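Local structure of putative enoyl-CoA hydratase/isomerase (Acinetobacter baumannii, 3FDU) at residues A[53-58]-A[102-107]. The protein probably acts on acyl-CoA thioesters as an enoyl-CoA hydratase or isomerase of the crotonase family. The protein carries 4 engineered substitutions. Sequence-based numbering, arbitrary orientation.
Sequences VVLRGA and LIIAVK. Engineered in segment 53-58: V53 (natural residue Ile).
With its CG anti to the backbone N (chi1 179°), L102 reaches obliquely across one face of a parallel strand pair, its CD1 3.9 Å from CG1 of the engineered V53 and also near L55 CB. L55 has the same first torsion (chi1 174°), which carries its branch out beside I104; the two run alongside each other in the same direction, and CD2 of L55 meets CD1 of I104 at 4.0 Å. The opposite face carries V54, I103 and A105. Between the backbones, I103 N donates to V53 O at 2.8 Å. L55 N donates to I103 O at 2.9 Å, and both bonds are nearly straight. The bond from A105 N to L55 O is longer and more bent, at 3.2 Å. Beyond it the strands part, and a water takes over, accepting from G57 N (2.9 Å) and donating to A105 O (2.8 Å). R56 NH1 donates to G57 O, which lies close to the guanidinium plane. This pair forms the middle of the crotonase-fold sheet: strand 15-20 adjoins 52-57, strand 123-126 flanks 102-106, helix 188-200 packs on V54, I103 and A105, and F62 and L118 meet I104 on the other face.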
loop_
_atom_site.group_PDB
_atom_site.type_symbol
_atom_site.label_atom_id
_atom_site.label_comp_id
_atom_site.label_asym_id
_atom_site.label_seq_id
_atom_site.Cartn_x
_atom_site.Cartn_y
_atom_site.Cartn_z
ATOM N N VAL A 53 24.348 6.809 3.670
ATOM C CA VAL A 53 24.825 6.436 2.356
ATOM C C VAL A 53 23.932 7.012 1.236
ATOM O O VAL A 53 22.669 6.941 1.289
ATOM C CB VAL A 53 24.938 4.880 2.197
ATOM C CG1 VAL A 53 25.500 4.520 0.780
ATOM C CG2 VAL A 53 25.845 4.290 3.307
ATOM N N VAL A 54 24.573 7.557 0.212
ATOM C CA VAL A 54 23.841 7.998 -0.980
ATOM C C VAL A 54 24.402 7.161 -2.095
ATOM O O VAL A 54 25.625 7.115 -2.274
ATOM C CB VAL A 54 24.100 9.478 -1.330
ATOM C CG1 VAL A 54 23.470 9.845 -2.702
ATOM C CG2 VAL A 54 23.522 10.437 -0.228
ATOM N N LEU A 55 23.517 6.525 -2.852
ATOM C CA LEU A 55 23.868 5.741 -4.044
ATOM C C LEU A 55 23.187 6.379 -5.251
ATOM O O LEU A 55 21.985 6.628 -5.210
ATOM C CB LEU A 55 23.332 4.306 -3.883
ATOM C CG LEU A 55 23.463 3.342 -5.072
ATOM C CD1 LEU A 55 24.901 3.038 -5.317
ATOM C CD2 LEU A 55 22.709 2.041 -4.734
ATOM N N ARG A 56 23.951 6.632 -6.321
ATOM C CA ARG A 56 23.393 7.203 -7.520
ATOM C C ARG A 56 24.316 6.905 -8.674
ATOM O O ARG A 56 25.361 6.295 -8.489
ATOM C CB ARG A 56 23.267 8.720 -7.382
ATOM C CG ARG A 56 24.587 9.396 -6.977
ATOM C CD ARG A 56 24.347 10.904 -6.953
ATOM N NE ARG A 56 25.453 11.701 -6.451
ATOM C CZ ARG A 56 26.506 12.056 -7.169
ATOM N NH1 ARG A 56 26.635 11.602 -8.403
ATOM N NH2 ARG A 56 27.442 12.840 -6.641
ATOM N N GLY A 57 23.932 7.305 -9.871
ATOM C CA GLY A 57 24.911 7.356 -10.955
ATOM C C GLY A 57 25.855 8.557 -10.790
ATOM O O GLY A 57 25.543 9.531 -10.086
ATOM N N ALA A 58 26.975 8.535 -11.489
ATOM C CA ALA A 58 27.913 9.667 -11.499
ATOM C C ALA A 58 27.384 10.834 -12.338
ATOM O O ALA A 58 27.672 12.006 -12.054
ATOM C CB ALA A 58 29.287 9.196 -12.043
ATOM N N LEU A 102 19.667 4.874 3.740
ATOM C CA LEU A 102 20.119 4.696 2.331
ATOM C C LEU A 102 19.262 5.599 1.439
ATOM O O LEU A 102 18.026 5.438 1.384
ATOM C CB LEU A 102 19.964 3.237 1.885
ATOM C CG LEU A 102 20.384 2.919 0.422
ATOM C CD1 LEU A 102 21.867 3.308 0.149
ATOM C CD2 LEU A 102 20.190 1.429 0.128
ATOM N N ILE A 103 19.895 6.579 0.779
ATOM C CA ILE A 103 19.184 7.447 -0.122
ATOM C C ILE A 103 19.658 7.138 -1.530
ATOM O O ILE A 103 20.843 6.926 -1.729
ATOM C CB ILE A 103 19.436 8.951 0.186
ATOM C CG1 ILE A 103 19.082 9.289 1.659
ATOM C CG2 ILE A 103 18.727 9.875 -0.828
ATOM C CD1 ILE A 103 19.529 10.700 2.066
ATOM N N ILE A 104 18.722 7.099 -2.492
ATOM C CA ILE A 104 19.045 6.912 -3.900
ATOM C C ILE A 104 18.591 8.131 -4.700
ATOM O O ILE A 104 17.491 8.702 -4.480
ATOM C CB ILE A 104 18.458 5.595 -4.458
ATOM C CG1 ILE A 104 19.186 4.406 -3.749
ATOM C CG2 ILE A 104 18.649 5.535 -6.021
ATOM C CD1 ILE A 104 18.857 2.995 -4.245
ATOM N N ALA A 105 19.411 8.539 -5.648
ATOM C CA ALA A 105 19.026 9.664 -6.491
ATOM C C ALA A 105 19.032 9.204 -7.951
ATOM O O ALA A 105 20.034 8.699 -8.403
ATOM C CB ALA A 105 20.036 10.872 -6.305
ATOM N N VAL A 106 17.938 9.421 -8.680
ATOM C CA VAL A 106 17.806 8.852 -10.027
ATOM C C VAL A 106 17.738 9.959 -11.096
ATOM O O VAL A 106 16.953 10.892 -10.957
ATOM C CB VAL A 106 16.502 7.986 -10.120
ATOM C CG1 VAL A 106 16.300 7.409 -11.527
ATOM C CG2 VAL A 106 16.593 6.844 -9.112
ATOM N N LYS A 107 18.563 9.839 -12.127
ATOM C CA LYS A 107 18.460 10.614 -13.377
ATOM C C LYS A 107 18.490 9.581 -14.504
ATOM O O LYS A 107 19.089 8.500 -14.352
ATOM C CB LYS A 107 19.681 11.531 -13.575
ATOM C CG LYS A 107 19.744 12.760 -12.690
ATOM C CD LYS A 107 20.971 13.621 -13.014
ATOM C CE LYS A 107 21.059 14.676 -11.976
ATOM N NZ LYS A 107 22.137 15.718 -12.205
HETATM O O HOH W 1 21.392 8.431 -10.845
#